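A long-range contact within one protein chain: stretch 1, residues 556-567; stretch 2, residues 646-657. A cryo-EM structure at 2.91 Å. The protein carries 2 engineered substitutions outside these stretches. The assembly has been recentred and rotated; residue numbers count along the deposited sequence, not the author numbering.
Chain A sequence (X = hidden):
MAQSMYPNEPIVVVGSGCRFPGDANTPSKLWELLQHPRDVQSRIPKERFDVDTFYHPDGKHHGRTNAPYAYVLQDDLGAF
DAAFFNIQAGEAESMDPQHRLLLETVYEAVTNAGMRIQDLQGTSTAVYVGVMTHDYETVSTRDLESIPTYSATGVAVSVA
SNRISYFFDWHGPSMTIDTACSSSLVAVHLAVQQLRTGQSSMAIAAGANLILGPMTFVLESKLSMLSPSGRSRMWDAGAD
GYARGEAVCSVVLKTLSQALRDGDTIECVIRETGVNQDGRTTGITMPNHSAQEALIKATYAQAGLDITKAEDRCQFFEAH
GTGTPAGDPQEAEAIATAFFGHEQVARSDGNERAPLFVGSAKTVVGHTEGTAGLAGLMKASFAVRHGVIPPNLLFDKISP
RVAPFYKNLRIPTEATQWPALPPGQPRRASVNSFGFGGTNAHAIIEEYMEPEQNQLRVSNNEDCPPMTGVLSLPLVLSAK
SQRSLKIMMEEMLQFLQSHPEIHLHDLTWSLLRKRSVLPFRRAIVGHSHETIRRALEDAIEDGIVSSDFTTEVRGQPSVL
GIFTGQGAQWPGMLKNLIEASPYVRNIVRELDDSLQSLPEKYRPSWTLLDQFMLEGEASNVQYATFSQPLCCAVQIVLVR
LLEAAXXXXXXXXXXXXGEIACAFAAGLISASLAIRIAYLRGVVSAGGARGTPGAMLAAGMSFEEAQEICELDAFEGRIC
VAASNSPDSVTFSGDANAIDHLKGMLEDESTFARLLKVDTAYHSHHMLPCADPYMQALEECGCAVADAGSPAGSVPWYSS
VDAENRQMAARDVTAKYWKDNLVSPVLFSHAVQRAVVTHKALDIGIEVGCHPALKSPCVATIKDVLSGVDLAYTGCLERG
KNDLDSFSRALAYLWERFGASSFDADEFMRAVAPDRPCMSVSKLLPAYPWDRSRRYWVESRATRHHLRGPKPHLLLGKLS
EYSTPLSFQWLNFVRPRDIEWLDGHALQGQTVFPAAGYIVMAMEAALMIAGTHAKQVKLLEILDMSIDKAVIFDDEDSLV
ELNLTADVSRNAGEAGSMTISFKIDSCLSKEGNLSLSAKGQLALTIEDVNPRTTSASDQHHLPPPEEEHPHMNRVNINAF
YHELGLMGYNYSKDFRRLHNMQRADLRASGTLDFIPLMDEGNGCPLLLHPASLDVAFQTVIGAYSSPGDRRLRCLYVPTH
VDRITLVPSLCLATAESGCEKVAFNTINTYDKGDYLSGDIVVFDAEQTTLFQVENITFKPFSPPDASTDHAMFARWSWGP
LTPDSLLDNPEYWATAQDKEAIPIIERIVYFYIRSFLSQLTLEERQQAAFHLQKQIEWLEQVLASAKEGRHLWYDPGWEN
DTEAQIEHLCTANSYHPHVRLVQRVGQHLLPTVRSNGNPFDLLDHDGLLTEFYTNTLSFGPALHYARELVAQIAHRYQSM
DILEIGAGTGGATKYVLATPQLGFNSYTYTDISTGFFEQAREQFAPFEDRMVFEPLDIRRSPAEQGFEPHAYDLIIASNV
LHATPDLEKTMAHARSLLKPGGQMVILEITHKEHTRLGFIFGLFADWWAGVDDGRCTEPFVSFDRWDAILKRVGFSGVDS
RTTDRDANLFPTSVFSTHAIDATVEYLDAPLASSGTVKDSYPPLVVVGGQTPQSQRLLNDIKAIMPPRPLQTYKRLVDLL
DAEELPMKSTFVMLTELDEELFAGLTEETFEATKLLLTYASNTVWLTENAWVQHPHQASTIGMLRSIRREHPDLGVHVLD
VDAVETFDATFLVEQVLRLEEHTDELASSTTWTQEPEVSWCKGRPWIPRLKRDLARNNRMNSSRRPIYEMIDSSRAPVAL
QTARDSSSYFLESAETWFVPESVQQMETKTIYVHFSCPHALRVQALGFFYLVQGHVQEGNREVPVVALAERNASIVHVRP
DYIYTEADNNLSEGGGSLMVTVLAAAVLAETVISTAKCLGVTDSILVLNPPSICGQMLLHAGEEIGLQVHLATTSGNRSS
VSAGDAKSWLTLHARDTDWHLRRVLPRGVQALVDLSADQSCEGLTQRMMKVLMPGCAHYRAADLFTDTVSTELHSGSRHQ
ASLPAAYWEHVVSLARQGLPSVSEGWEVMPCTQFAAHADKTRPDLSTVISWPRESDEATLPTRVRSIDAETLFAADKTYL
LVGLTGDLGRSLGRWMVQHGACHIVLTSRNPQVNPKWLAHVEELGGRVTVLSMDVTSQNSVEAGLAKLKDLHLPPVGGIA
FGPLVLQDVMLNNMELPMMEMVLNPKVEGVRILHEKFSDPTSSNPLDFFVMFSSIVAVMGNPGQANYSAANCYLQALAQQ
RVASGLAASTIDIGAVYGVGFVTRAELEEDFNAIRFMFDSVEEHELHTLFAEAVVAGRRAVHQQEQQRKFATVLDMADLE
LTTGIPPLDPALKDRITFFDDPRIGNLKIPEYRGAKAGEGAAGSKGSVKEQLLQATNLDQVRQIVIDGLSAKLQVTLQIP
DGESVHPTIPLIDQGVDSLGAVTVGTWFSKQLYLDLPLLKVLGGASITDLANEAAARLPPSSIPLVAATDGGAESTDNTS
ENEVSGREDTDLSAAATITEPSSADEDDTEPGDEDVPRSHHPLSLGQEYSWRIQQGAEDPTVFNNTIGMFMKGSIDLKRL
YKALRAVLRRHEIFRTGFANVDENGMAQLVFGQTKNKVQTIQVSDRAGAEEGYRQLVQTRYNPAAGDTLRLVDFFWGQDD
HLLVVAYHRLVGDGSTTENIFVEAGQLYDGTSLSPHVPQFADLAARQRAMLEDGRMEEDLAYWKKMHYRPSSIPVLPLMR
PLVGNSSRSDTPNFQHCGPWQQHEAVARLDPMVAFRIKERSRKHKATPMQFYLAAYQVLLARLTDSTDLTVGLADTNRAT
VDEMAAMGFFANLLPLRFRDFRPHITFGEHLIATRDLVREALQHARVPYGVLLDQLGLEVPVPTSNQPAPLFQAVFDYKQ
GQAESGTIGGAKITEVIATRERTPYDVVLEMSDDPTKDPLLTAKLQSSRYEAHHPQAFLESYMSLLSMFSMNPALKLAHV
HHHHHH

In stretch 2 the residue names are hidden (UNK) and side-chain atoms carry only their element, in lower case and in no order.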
# COMPACT_ATOMS: atom_id res chain seq x y z
N GLN A 556 -7.72 -58.66 23.48
CA GLN A 556 -6.91 -59.84 23.18
C GLN A 556 -6.38 -60.44 24.48
O GLN A 556 -5.16 -60.43 24.73
CB GLN A 556 -5.77 -59.49 22.23
CG GLN A 556 -6.23 -58.98 20.88
CD GLN A 556 -5.08 -58.60 19.97
OE1 GLN A 556 -5.07 -57.52 19.38
NE2 GLN A 556 -4.11 -59.50 19.84
N PRO A 557 -7.25 -60.97 25.33
CA PRO A 557 -6.80 -61.64 26.56
C PRO A 557 -6.53 -63.13 26.42
O PRO A 557 -6.38 -63.80 27.44
CB PRO A 557 -7.99 -61.40 27.51
CG PRO A 557 -9.17 -61.42 26.61
CD PRO A 557 -8.72 -60.81 25.30
N SER A 558 -6.46 -63.66 25.20
CA SER A 558 -6.32 -65.10 25.00
C SER A 558 -4.87 -65.52 25.24
O SER A 558 -3.96 -65.13 24.50
CB SER A 558 -6.77 -65.49 23.59
OG SER A 558 -6.14 -64.68 22.62
N VAL A 559 -4.67 -66.34 26.27
CA VAL A 559 -3.35 -66.82 26.65
C VAL A 559 -3.36 -68.34 26.68
O VAL A 559 -4.38 -68.97 26.97
CB VAL A 559 -2.89 -66.26 28.01
CG1 VAL A 559 -3.70 -66.87 29.14
CG2 VAL A 559 -1.40 -66.51 28.22
N LEU A 560 -2.20 -68.92 26.39
CA LEU A 560 -1.97 -70.36 26.48
C LEU A 560 -1.10 -70.64 27.69
O LEU A 560 0.03 -70.13 27.77
CB LEU A 560 -1.32 -70.89 25.20
CG LEU A 560 -0.73 -72.30 25.27
CD1 LEU A 560 -1.78 -73.31 25.70
CD2 LEU A 560 -0.13 -72.69 23.93
N GLY A 561 -1.60 -71.44 28.61
CA GLY A 561 -0.86 -71.75 29.82
C GLY A 561 0.07 -72.93 29.66
O GLY A 561 -0.38 -74.09 29.66
N ILE A 562 1.36 -72.66 29.52
CA ILE A 562 2.38 -73.70 29.41
C ILE A 562 2.97 -73.91 30.80
O ILE A 562 3.56 -72.99 31.37
CB ILE A 562 3.47 -73.30 28.40
CG1 ILE A 562 2.85 -73.19 27.00
CG2 ILE A 562 4.61 -74.29 28.43
CD1 ILE A 562 2.78 -71.77 26.48
N PHE A 563 2.83 -75.12 31.33
CA PHE A 563 3.10 -75.38 32.74
C PHE A 563 4.45 -76.07 32.88
O PHE A 563 4.69 -77.12 32.28
CB PHE A 563 1.98 -76.22 33.34
CG PHE A 563 0.71 -75.44 33.54
CD1 PHE A 563 -0.07 -75.09 32.46
CD2 PHE A 563 0.31 -75.06 34.81
CE1 PHE A 563 -1.23 -74.37 32.63
CE2 PHE A 563 -0.85 -74.34 34.99
CZ PHE A 563 -1.63 -73.99 33.90
N THR A 564 5.33 -75.47 33.69
CA THR A 564 6.67 -76.01 33.90
C THR A 564 6.63 -77.23 34.81
O THR A 564 5.74 -77.37 35.66
CB THR A 564 7.58 -74.94 34.50
OG1 THR A 564 7.05 -74.51 35.76
CG2 THR A 564 7.69 -73.74 33.57
N GLY A 565 7.61 -78.11 34.64
CA GLY A 565 7.65 -79.36 35.37
C GLY A 565 8.86 -79.52 36.26
O GLY A 565 9.63 -78.57 36.46
N GLN A 566 9.04 -80.72 36.80
CA GLN A 566 10.18 -81.00 37.66
C GLN A 566 11.48 -80.89 36.88
O GLN A 566 11.53 -81.12 35.67
CB GLN A 566 10.05 -82.39 38.29
CG GLN A 566 11.17 -82.74 39.26
CD GLN A 566 10.97 -84.08 39.92
OE1 GLN A 566 9.94 -84.74 39.72
NE2 GLN A 566 11.94 -84.50 40.73
N GLY A 567 12.55 -80.52 37.58
CA GLY A 567 13.83 -80.25 36.97
C GLY A 567 14.03 -78.80 36.59
O GLY A 567 15.17 -78.39 36.35
N UNK A 646 -8.44 -62.00 35.92
CA UNK A 646 -9.42 -62.30 34.88
C UNK A 646 -8.74 -62.49 33.53
O UNK A 646 -9.11 -61.88 32.52
c UNK A 646 -12.06 -61.95 39.48
n UNK A 646 -10.85 -61.93 40.03
c UNK A 646 -10.49 -61.21 34.80
n UNK A 646 -13.12 -62.13 40.25
c UNK A 646 -11.13 -61.59 37.22
n UNK A 646 -12.22 -61.78 38.17
c UNK A 646 -11.64 -61.41 35.80
N UNK A 647 -7.73 -63.35 33.50
CA UNK A 647 -7.06 -63.75 32.27
C UNK A 647 -7.70 -65.03 31.77
O UNK A 647 -7.76 -66.03 32.50
c UNK A 647 -4.91 -62.61 32.92
c UNK A 647 -3.49 -62.74 33.42
c UNK A 647 -4.89 -64.46 31.23
c UNK A 647 -5.55 -63.93 32.50
N UNK A 648 -8.19 -65.01 30.53
CA UNK A 648 -8.85 -66.17 29.94
C UNK A 648 -7.81 -67.08 29.32
O UNK A 648 -6.95 -66.63 28.54
n UNK A 648 -13.55 -62.92 32.93
c UNK A 648 -11.43 -64.99 30.77
n UNK A 648 -12.55 -64.93 33.38
c UNK A 648 -12.79 -63.94 32.54
c UNK A 648 -9.88 -65.72 28.91
n UNK A 648 -12.28 -63.94 31.31
c UNK A 648 -10.83 -64.63 29.42
N UNK A 649 -7.88 -68.37 29.64
CA UNK A 649 -6.78 -69.30 29.44
C UNK A 649 -7.12 -70.38 28.42
O UNK A 649 -8.28 -70.77 28.26
c UNK A 649 -4.89 -67.59 33.25
c UNK A 649 -5.40 -69.23 31.58
c UNK A 649 -3.54 -67.84 33.09
c UNK A 649 -4.05 -69.47 31.42
c UNK A 649 -6.41 -69.98 30.76
c UNK A 649 -3.12 -68.78 32.17
c UNK A 649 -5.81 -68.28 32.50
N UNK A 650 -6.08 -70.84 27.74
CA UNK A 650 -6.05 -72.14 27.09
C UNK A 650 -4.89 -72.91 27.69
O UNK A 650 -3.82 -72.35 27.96
c UNK A 650 -5.88 -72.02 25.57
c UNK A 650 -7.12 -71.39 24.94
o UNK A 650 -4.73 -71.22 25.27
N UNK A 651 -5.10 -74.20 27.94
CA UNK A 651 -4.19 -74.97 28.79
C UNK A 651 -3.53 -76.10 28.01
O UNK A 651 -4.20 -76.85 27.29
c UNK A 651 -4.93 -75.54 30.00
N UNK A 652 -2.22 -76.22 28.19
CA UNK A 652 -1.44 -77.36 27.72
C UNK A 652 -0.55 -77.81 28.88
O UNK A 652 0.12 -76.98 29.51
c UNK A 652 0.50 -78.07 26.28
c UNK A 652 -1.47 -76.93 25.25
c UNK A 652 -0.59 -77.02 26.48
N UNK A 653 -0.54 -79.11 29.15
CA UNK A 653 0.19 -79.63 30.30
C UNK A 653 1.67 -79.75 29.96
O UNK A 653 2.05 -79.88 28.79
c UNK A 653 0.05 -82.09 29.81
c UNK A 653 -1.91 -80.94 30.88
c UNK A 653 -0.39 -80.99 30.75
N UNK A 654 2.50 -79.71 30.99
CA UNK A 654 3.92 -79.95 30.83
C UNK A 654 4.29 -81.37 31.23
O UNK A 654 3.77 -82.33 30.66
N UNK A 655 5.19 -81.50 32.20
CA UNK A 655 5.59 -82.79 32.72
C UNK A 655 5.64 -82.73 34.24
O UNK A 655 5.96 -81.70 34.83
c UNK A 655 8.96 -82.29 33.53
n UNK A 655 9.77 -81.19 33.37
n UNK A 655 8.38 -81.19 31.74
c UNK A 655 6.96 -83.23 32.17
c UNK A 655 8.07 -82.29 32.51
c UNK A 655 9.40 -80.55 32.28
N UNK A 656 5.31 -83.86 34.88
CA UNK A 656 5.34 -83.99 36.34
C UNK A 656 4.47 -82.88 36.92
O UNK A 656 3.26 -82.85 36.63
c UNK A 656 6.79 -84.02 36.80
o UNK A 656 6.88 -84.15 38.21
N UNK A 657 5.02 -81.97 37.73
CA UNK A 657 4.19 -80.92 38.32
C UNK A 657 3.47 -80.12 37.24
O UNK A 657 2.29 -79.77 37.40
o UNK A 657 5.69 -80.71 40.22
c UNK A 657 5.06 -79.99 39.17

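Position 646 has seven side-chain atoms: three carbons, a nitrogen, then a carbon carrying two more nitrogens. It follows a helix, has positive phi, and stays out of reach of stretch 1. The guanidinium tail makes it R646.

Position 647 has four carbons, forked at the first, with one arm two carbons long. One 647 side-chain carbon lies 3.4 Å from V559 CG1. This is I647; the carbon is CG2.

Position 648 repeats the three carbons, nitrogen and two-nitrogen carbon. Its side-chain end leads away from stretch 1. This is R648. Its carbonyl makes the hydrogen bond: V559 N donates to R648 O at 3.2 Å.

Position 649 has one carbon and then a ring of six carbons. V559 CG1 sits over the ring face, 3.7 Å from the 649 ring centroid, a CH-pi contact. This is F649.

Position 650 has one carbon carrying one oxygen and one carbon. V559 O accepts two bonds from it, from 650 N at 2.6 Å and from the 650 side-chain oxygen at 2.8 Å. G561 N donates to 650 O at a very short 2.5 Å. The beta-branched hydroxyl makes it T650.

Position 651 has a single side-chain carbon. It pairs with G561, on the same face of the sheet as V559 and F649. This is A651.

Position 652 has one carbon carrying two more. One 652 side-chain carbon packs 3.7 Å from L560 CD1, and 652 N donates to G561 O at 3.2 Å. This is V652; the packing carbon is CG2.

Position 653 has the same three-carbon fork. It points away from stretch 1. This is V653.

Position 654 has no side-chain atoms. The 654 CA lies 3.3 Å from F563 O, and an ideal CB would clash with that oxygen. This is G654.

Position 655 has one carbon and a five-membered ring of three carbons and two nitrogens. A 655 ring nitrogen lies 2.9 Å from Q566 O, while G565 CA lies over the ring face. This is H655, with NE2 the donor.

Position 656 has one carbon and one oxygen. The 656 side-chain oxygen makes a weak bond to Q566 OE1 at 3.5 Å. This is S656.

Position 657 also has one carbon and one oxygen. It begins a helix, and its hydroxyl is bonded elsewhere in the structure. This is S657.

The contact is a parallel strand pairing. Backbone bonds alternate between V559 and G561 on one strand and R648, T650 and V652 on the other. V559 packs with F649 on one face, and L560 with V652 on the other. Beyond the strands, close backbone packing at G654 and G565 and the H655 bond continue the contact.

Stretch 2, residues 646-657: RIRFTAVVGHSS
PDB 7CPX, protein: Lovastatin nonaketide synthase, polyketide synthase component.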